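Local structure of beta-1,4-mannanase (Aplysia kurodai, 3VUP) at residues A[201-204]-A[205-209]; A[239-242]-A[243-246]. The protein probably hydrolyses beta-1,4-mannosidic linkages in mannan as a digestive enzyme of the sea hare, using a TIM-barrel fold. All coordinates share one frame; numbering follows the deposited sequence. Where two conformers were deposited one is given.

Interaction 1: A[201-204]-A[205-209]; sequences LRFL and NWQAD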
ATOM      1  N   LEU A 201      -4.123  -3.378 -14.482  1.00  5.06           N
ATOM      2  CA  LEU A 201      -5.447  -3.136 -13.923  1.00  5.51           C
ATOM      3  C   LEU A 201      -6.216  -4.439 -13.708  1.00  5.50           C
ATOM      4  O   LEU A 201      -6.967  -4.554 -12.737  1.00  5.50           O
ATOM      5  CB  LEU A 201      -6.233  -2.121 -14.750  1.00  5.88           C
ATOM      6  CG  LEU A 201      -5.659  -0.706 -14.756  1.00  6.42           C
ATOM      7  CD1 LEU A 201      -6.425   0.148 -15.753  1.00  6.78           C
ATOM      8  CD2 LEU A 201      -5.687  -0.096 -13.356  1.00  7.52           C
ATOM      9  N   ARG A 202      -6.047  -5.415 -14.596  1.00  5.91           N
ATOM     10  CA  ARG A 202      -6.640  -6.721 -14.364  0.58  6.60           C
ATOM     11  C   ARG A 202      -6.047  -7.339 -13.100  1.00  5.84           C
ATOM     12  O   ARG A 202      -6.766  -7.867 -12.256  1.00  6.31           O
ATOM     13  CB  ARG A 202      -6.418  -7.650 -15.555  0.58  7.66           C
ATOM     14  CG  ARG A 202      -6.884  -9.069 -15.280  0.58  8.11           C
ATOM     15  CD  ARG A 202      -6.604 -10.014 -16.442  0.58  8.91           C
ATOM     16  NE  ARG A 202      -5.176 -10.214 -16.673  0.58  9.87           N
ATOM     17  CZ  ARG A 202      -4.519  -9.734 -17.723  0.58 11.25           C
ATOM     18  NH1 ARG A 202      -5.156  -9.021 -18.642  0.58 11.97           N
ATOM     19  NH2 ARG A 202      -3.220  -9.967 -17.849  0.58 11.98           N
ATOM     20  N   PHE A 203      -4.726  -7.274 -12.985  1.00  5.85           N
ATOM     21  CA  PHE A 203      -3.988  -7.791 -11.834  1.00  6.04           C
ATOM     22  C   PHE A 203      -4.543  -7.212 -10.537  1.00  5.76           C
ATOM     23  O   PHE A 203      -4.790  -7.943  -9.575  1.00  5.93           O
ATOM     24  CB  PHE A 203      -2.510  -7.434 -12.058  1.00  6.71           C
ATOM     25  CG  PHE A 203      -1.564  -7.787 -10.933  1.00  6.54           C
ATOM     26  CD1 PHE A 203      -1.068  -9.075 -10.784  1.00  7.70           C
ATOM     27  CD2 PHE A 203      -1.071  -6.791 -10.108  1.00  7.42           C
ATOM     28  CE1 PHE A 203      -0.143  -9.370  -9.785  1.00  8.01           C
ATOM     29  CE2 PHE A 203      -0.157  -7.078  -9.111  1.00  8.07           C
ATOM     30  CZ  PHE A 203       0.312  -8.363  -8.949  1.00  8.54           C
ATOM     31  N   LEU A 204      -4.760  -5.903 -10.530  1.00  5.13           N
ATOM     32  CA  LEU A 204      -5.302  -5.232  -9.358  1.00  5.22           C
ATOM     33  C   LEU A 204      -6.783  -5.556  -9.125  1.00  4.80           C
ATOM     34  O   LEU A 204      -7.186  -5.885  -8.009  1.00  5.31           O
ATOM     35  CB  LEU A 204      -5.069  -3.723  -9.467  1.00  5.37           C
ATOM     36  CG  LEU A 204      -3.600  -3.274  -9.525  1.00  5.78           C
ATOM     37  CD1 LEU A 204      -3.499  -1.802  -9.897  1.00  6.39           C
ATOM     38  CD2 LEU A 204      -2.888  -3.537  -8.207  1.00  5.69           C
ATOM     39  N   ASN A 205      -7.587  -5.480 -10.179  1.00  4.90           N
ATOM     40  CA  ASN A 205      -9.020  -5.757 -10.073  1.00  4.93           C
ATOM     41  C   ASN A 205      -9.278  -7.158  -9.538  1.00  5.13           C
ATOM     42  O   ASN A 205     -10.103  -7.345  -8.642  1.00  5.34           O
ATOM     43  CB  ASN A 205      -9.677  -5.571 -11.446  1.00  5.17           C
ATOM     44  CG  ASN A 205     -11.150  -5.962 -11.475  1.00  5.11           C
ATOM     45  OD1 ASN A 205     -11.532  -6.949 -12.103  1.00  5.82           O
ATOM     46  ND2 ASN A 205     -11.989  -5.178 -10.811  1.00  5.52           N
ATOM     47  N   TRP A 206      -8.585  -8.155 -10.083  1.00  5.02           N
ATOM     48  CA  TRP A 206      -8.861  -9.528  -9.668  1.00  5.63           C
ATOM     49  C   TRP A 206      -8.480  -9.760  -8.212  1.00  5.35           C
ATOM     50  O   TRP A 206      -9.189 -10.447  -7.480  1.00  5.59           O
ATOM     51  CB  TRP A 206      -8.160 -10.535 -10.577  1.00  6.06           C
ATOM     52  CG  TRP A 206      -8.782 -10.674 -11.943  1.00  5.98           C
ATOM     53  CD1 TRP A 206      -9.698  -9.840 -12.537  1.00  5.86           C
ATOM     54  CD2 TRP A 206      -8.537 -11.729 -12.880  1.00  7.02           C
ATOM     55  NE1 TRP A 206     -10.025 -10.314 -13.786  1.00  7.10           N
ATOM     56  CE2 TRP A 206      -9.325 -11.468 -14.023  1.00  7.39           C
ATOM     57  CE3 TRP A 206      -7.718 -12.862 -12.869  1.00  8.04           C
ATOM     58  CZ2 TRP A 206      -9.318 -12.304 -15.141  1.00  9.14           C
ATOM     59  CZ3 TRP A 206      -7.712 -13.685 -13.977  1.00  9.68           C
ATOM     60  CH2 TRP A 206      -8.510 -13.405 -15.097  1.00  9.36           C
ATOM     61  N   GLN A 207      -7.364  -9.184  -7.777  1.00  4.84           N
ATOM     62  CA  GLN A 207      -6.970  -9.366  -6.387  1.00  5.40           C
ATOM     63  C   GLN A 207      -7.904  -8.633  -5.428  1.00  5.30           C
ATOM     64  O   GLN A 207      -8.284  -9.174  -4.390  1.00  5.99           O
ATOM     65  CB  GLN A 207      -5.517  -8.963  -6.172  1.00  5.59           C
ATOM     66  CG  GLN A 207      -4.522  -9.872  -6.871  1.00  5.57           C
ATOM     67  CD  GLN A 207      -3.106  -9.388  -6.669  1.00  6.99           C
ATOM     68  OE1 GLN A 207      -2.440  -9.777  -5.715  1.00  7.51           O
ATOM     69  NE2 GLN A 207      -2.650  -8.506  -7.547  1.00  8.23           N
ATOM     70  N   ALA A 208      -8.265  -7.400  -5.762  1.00  5.09           N
ATOM     71  CA  ALA A 208      -9.178  -6.658  -4.909  1.00  5.20           C
ATOM     72  C   ALA A 208     -10.516  -7.381  -4.765  1.00  5.44           C
ATOM     73  O   ALA A 208     -11.074  -7.447  -3.676  1.00  5.37           O
ATOM     74  CB  ALA A 208      -9.377  -5.243  -5.433  1.00  5.78           C
ATOM     75  N   ASP A 209     -11.013  -7.934  -5.869  1.00  5.56           N
ATOM     76  CA  ASP A 209     -12.288  -8.636  -5.845  1.00  5.56           C
ATOM     77  C   ASP A 209     -12.186  -9.912  -5.018  1.00  6.02           C
ATOM     78  O   ASP A 209     -13.085 -10.233  -4.242  1.00  6.62           O
ATOM     79  CB  ASP A 209     -12.762  -8.947  -7.262  1.00  6.97           C
ATOM     80  CG  ASP A 209     -14.134  -9.600  -7.290  1.00  8.34           C
ATOM     81  OD1 ASP A 209     -15.155  -8.876  -7.273  1.00  9.20           O
ATOM     82  OD2 ASP A 209     -14.187 -10.845  -7.351  1.00  9.35           O
TER
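Gln207 reaches back one turn of helix 197-214, in the (beta/alpha)8 barrel, and sets its amide nitrogen over the ring of Phe203. NE2 stands 3.1 Å above the ring plane, over its centre, with the amide and ring planes 62° apart. The same nitrogen donates to Phe203 O at 3.0 Å, an N-H...O angle of 163° marking a straight bond. That oxygen lies in the amide plane of Gln207, yet the donor sits above the carbonyl plane rather than on a lone pair. Phe203 O also takes a weak bond from Gln207 N at 3.4 Å. At chi1 176° Phe203 holds CG beside its own carbonyl carbon, which keeps the ring next to the carbonyl that NE2 bonds.

A second i to i+4 pair joins Arg202 to Trp206. Arg202 lays its aliphatic chain over one face of the indole, a CH-pi contact with CG 3.7 Å from the centroid of the five-membered ring. In the conformer given, the guanidinium turns to a salt bridge with Asp199. Phe203 meets Met160 and Gln207 meets Leu159 of strand 157-161, while Trp206 packs on helix 130-147.

The buried Gln207 amide is thus satisfied at both ends, NE2 by Phe203 O and OE1 by Trp111 NE1, with the Phe203 face packing against NE2; Trp206 NE1 goes to Gly249 O. Phe203 O itself is held by one good bond and one weak one.

Interaction 2: A[239-242]-A[243-246]; sequences HYSD and HCLR. With SO4 (sulfate ion), chain I.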
ATOM      1  N   HIS A 239      -5.684   6.402 -13.428  1.00  4.87           N
ATOM      2  CA  HIS A 239      -5.778   5.031 -13.898  1.00  5.16           C
ATOM      3  C   HIS A 239      -6.518   4.074 -12.983  1.00  5.11           C
ATOM      4  O   HIS A 239      -6.828   2.959 -13.390  1.00  5.92           O
ATOM      5  CB  HIS A 239      -4.381   4.491 -14.154  1.00  5.27           C
ATOM      6  CG  HIS A 239      -3.747   5.102 -15.354  1.00  5.35           C
ATOM      7  ND1 HIS A 239      -4.085   4.718 -16.633  1.00  6.05           N
ATOM      8  CD2 HIS A 239      -2.871   6.125 -15.486  1.00  5.88           C
ATOM      9  CE1 HIS A 239      -3.418   5.455 -17.500  1.00  6.42           C
ATOM     10  NE2 HIS A 239      -2.675   6.321 -16.832  1.00  6.65           N
ATOM     11  N   TYR A 240      -6.799   4.497 -11.756  1.00  4.68           N
ATOM     12  CA  TYR A 240      -7.171   3.557 -10.703  1.00  5.29           C
ATOM     13  C   TYR A 240      -8.594   3.725 -10.194  1.00  4.94           C
ATOM     14  O   TYR A 240      -8.937   3.237  -9.116  1.00  5.79           O
ATOM     15  CB  TYR A 240      -6.161   3.622  -9.565  1.00  5.12           C
ATOM     16  CG  TYR A 240      -4.739   3.422 -10.039  1.00  4.78           C
ATOM     17  CD1 TYR A 240      -4.301   2.184 -10.502  1.00  5.47           C
ATOM     18  CD2 TYR A 240      -3.838   4.478 -10.048  1.00  4.75           C
ATOM     19  CE1 TYR A 240      -2.994   1.997 -10.926  1.00  5.60           C
ATOM     20  CE2 TYR A 240      -2.530   4.302 -10.476  1.00  5.16           C
ATOM     21  CZ  TYR A 240      -2.116   3.056 -10.906  1.00  5.25           C
ATOM     22  OH  TYR A 240      -0.822   2.849 -11.328  1.00  5.97           O
ATOM     23  N   SER A 241      -9.412   4.418 -10.975  1.00  5.45           N
ATOM     24  CA  SER A 241     -10.827   4.549 -10.681  1.00  5.47           C
ATOM     25  C   SER A 241     -11.524   3.192 -10.694  1.00  4.83           C
ATOM     26  O   SER A 241     -11.051   2.219 -11.294  1.00  5.33           O
ATOM     27  CB  SER A 241     -11.491   5.417 -11.743  1.00  6.36           C
ATOM     28  OG  SER A 241     -11.432   4.757 -12.999  1.00  6.81           O
ATOM     29  N   ASP A 242     -12.691   3.149 -10.058  1.00  5.18           N
ATOM     30  CA  ASP A 242     -13.520   1.954 -10.073  1.00  5.53           C
ATOM     31  C   ASP A 242     -13.800   1.532 -11.516  1.00  6.01           C
ATOM     32  O   ASP A 242     -13.735   0.354 -11.855  1.00  6.15           O
ATOM     33  CB  ASP A 242     -14.862   2.228  -9.394  1.00  6.54           C
ATOM     34  CG  ASP A 242     -14.752   2.515  -7.898  1.00  6.73           C
ATOM     35  OD1 ASP A 242     -13.643   2.576  -7.328  1.00  6.56           O
ATOM     36  OD2 ASP A 242     -15.824   2.699  -7.292  1.00  9.53           O
ATOM     37  N   HIS A 243     -14.135   2.508 -12.354  1.00  6.26           N
ATOM     38  CA  HIS A 243     -14.440   2.241 -13.747  1.00  6.76           C
ATOM     39  C   HIS A 243     -13.283   1.543 -14.463  1.00  6.08           C
ATOM     40  O   HIS A 243     -13.491   0.582 -15.210  1.00  6.54           O
ATOM     41  CB  HIS A 243     -14.780   3.548 -14.454  1.00  7.58           C
ATOM     42  CG  HIS A 243     -14.871   3.414 -15.938  1.00  9.30           C
ATOM     43  ND1 HIS A 243     -15.940   2.812 -16.563  1.00 11.55           N
ATOM     44  CD2 HIS A 243     -14.018   3.784 -16.920  1.00 11.03           C
ATOM     45  CE1 HIS A 243     -15.746   2.826 -17.868  1.00 11.98           C
ATOM     46  NE2 HIS A 243     -14.588   3.410 -18.112  1.00 11.64           N
ATOM     47  N   CYS A 244     -12.064   2.034 -14.267  1.00  5.75           N
ATOM     48  CA  CYS A 244     -10.915   1.464 -14.966  1.00  5.76           C
ATOM     49  C   CYS A 244     -10.591   0.053 -14.513  1.00  5.43           C
ATOM     50  O   CYS A 244     -10.277  -0.810 -15.337  1.00  5.55           O
ATOM     51  CB  CYS A 244      -9.691   2.369 -14.821  1.00  6.35           C
ATOM     52  SG  CYS A 244      -9.867   3.931 -15.732  1.00  6.75           S
ATOM     53  N   LEU A 245     -10.665  -0.195 -13.212  1.00  5.42           N
ATOM     54  CA  LEU A 245     -10.386  -1.531 -12.704  1.00  5.63           C
ATOM     55  C   LEU A 245     -11.426  -2.532 -13.210  1.00  5.48           C
ATOM     56  O   LEU A 245     -11.081  -3.623 -13.675  1.00  5.52           O
ATOM     57  CB  LEU A 245     -10.339  -1.520 -11.180  1.00  6.08           C
ATOM     58  CG  LEU A 245      -9.121  -0.794 -10.608  1.00  7.01           C
ATOM     59  CD1 LEU A 245      -9.388  -0.349  -9.184  1.00  7.32           C
ATOM     60  CD2 LEU A 245      -7.922  -1.698 -10.641  1.00  8.04           C
ATOM     61  N   ARG A 246     -12.704  -2.161 -13.122  1.00  5.95           N
ATOM     62  CA  ARG A 246     -13.777  -3.032 -13.592  1.00  6.06           C
ATOM     63  C   ARG A 246     -13.704  -3.247 -15.103  1.00  6.42           C
ATOM     64  O   ARG A 246     -13.993  -4.339 -15.598  1.00  6.72           O
ATOM     65  CB  ARG A 246     -15.143  -2.468 -13.198  1.00  6.85           C
ATOM     66  CG  ARG A 246     -15.413  -2.499 -11.705  1.00  7.39           C
ATOM     67  CD  ARG A 246     -16.673  -1.725 -11.355  1.00  8.11           C
ATOM     68  NE  ARG A 246     -16.964  -1.837  -9.934  1.00  8.30           N
ATOM     69  CZ  ARG A 246     -17.592  -0.913  -9.219  1.00  8.82           C
ATOM     70  NH1 ARG A 246     -18.007   0.215  -9.793  1.00  9.72           N
ATOM     71  NH2 ARG A 246     -17.805  -1.123  -7.927  1.00  9.85           N
TER
HETATM   72  S   SO4 I 407     -18.306   1.111 -13.788  1.00 19.89           S
HETATM   73  O1  SO4 I 407     -17.869  -0.216 -14.223  1.00 20.35           O
HETATM   74  O2  SO4 I 407     -17.682   1.453 -12.511  1.00 17.87           O
HETATM   75  O3  SO4 I 407     -17.957   2.093 -14.810  1.00 20.93           O
HETATM   76  O4  SO4 I 407     -19.753   1.097 -13.605  1.00 21.37           O
HETATM   77  O   HOH W   1     -18.263   2.779  -8.536  1.00 22.36           O
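Asp242 and Arg246 run side by side, pointing the same way, yet a water rather than a salt bridge joins them. Their carboxylate and guanidinium planes are 65° apart, and Asp242 CB lies over one face of the guanidinium. OD2 stays 4.1 Å from Arg246 NH1, well out of the guanidinium plane; the opposite charges probably attract, but no N-H points at the oxygen. The water donates to Asp242 OD2 at 2.7 Å and accepts from Arg246 NH1 at 2.9 Å. Beyond this pair, Asp242 OD1 makes a salt bridge to Lys287, and Arg246 NE bonds to Gln252 O.

A sulfate ion, probably from the crystallisation liquor, also binds here. Arg246 NH1 donates to SO4 O2 at 3.0 Å, in the plane of the guanidinium; His243 ND1 donates to SO4 O3 at 2.8 Å, with the oxygen at the ring edge and in its plane. With chi1 at 170°, His243 CG lies beside the carbonyl carbon, turning ND1 to the sulfate. Replacing Arg246 by alanine would probably leave the water, SO4 O2 and Gln252 O without their donor, and the Asp242 carboxylate without one of its two positive neighbours, Lys287 remaining.

Ser241 is the N-cap: OG, at chi1 65°, accepts from Cys244 N at 3.1 Å, while Ser241 O receives Leu245 N at the same distance. Cys244 CB packs 3.3 Å from His239 O, a buried oxygen with no partner in the model, and SG forms the disulfide with Cys177.

The loop after barrel strand 220-224 thus becomes helix 242-249 here. Tyr240 packs on Met222 and Val224 of that strand and, with Leu245, on Leu201 and Leu204 of helix 197-214.

Both contacts are local, one within helix 197-214 and the other at the N-terminal end of helix 242-249, and their centres lie 10 Å apart on the same side of the chain's centre. Interaction 1 is buried, between barrel strand 157-161, helix 130-147 and helix 242-249; interaction 2 is partly buried, its charged side gathering water and sulfate. Accordingly, amide-aromatic and CH-pi contacts mark the first, whereas a capping bond, a water bridge and sulfate bonds mark the second. They meet by van der Waals packing: Leu204 CB lies an apolar 3.7 Å from Leu245 CD2, and Leu201 CD2 approaches His239 O at 3.3 Å. Leu245 therefore belongs to the inner side of interaction 2.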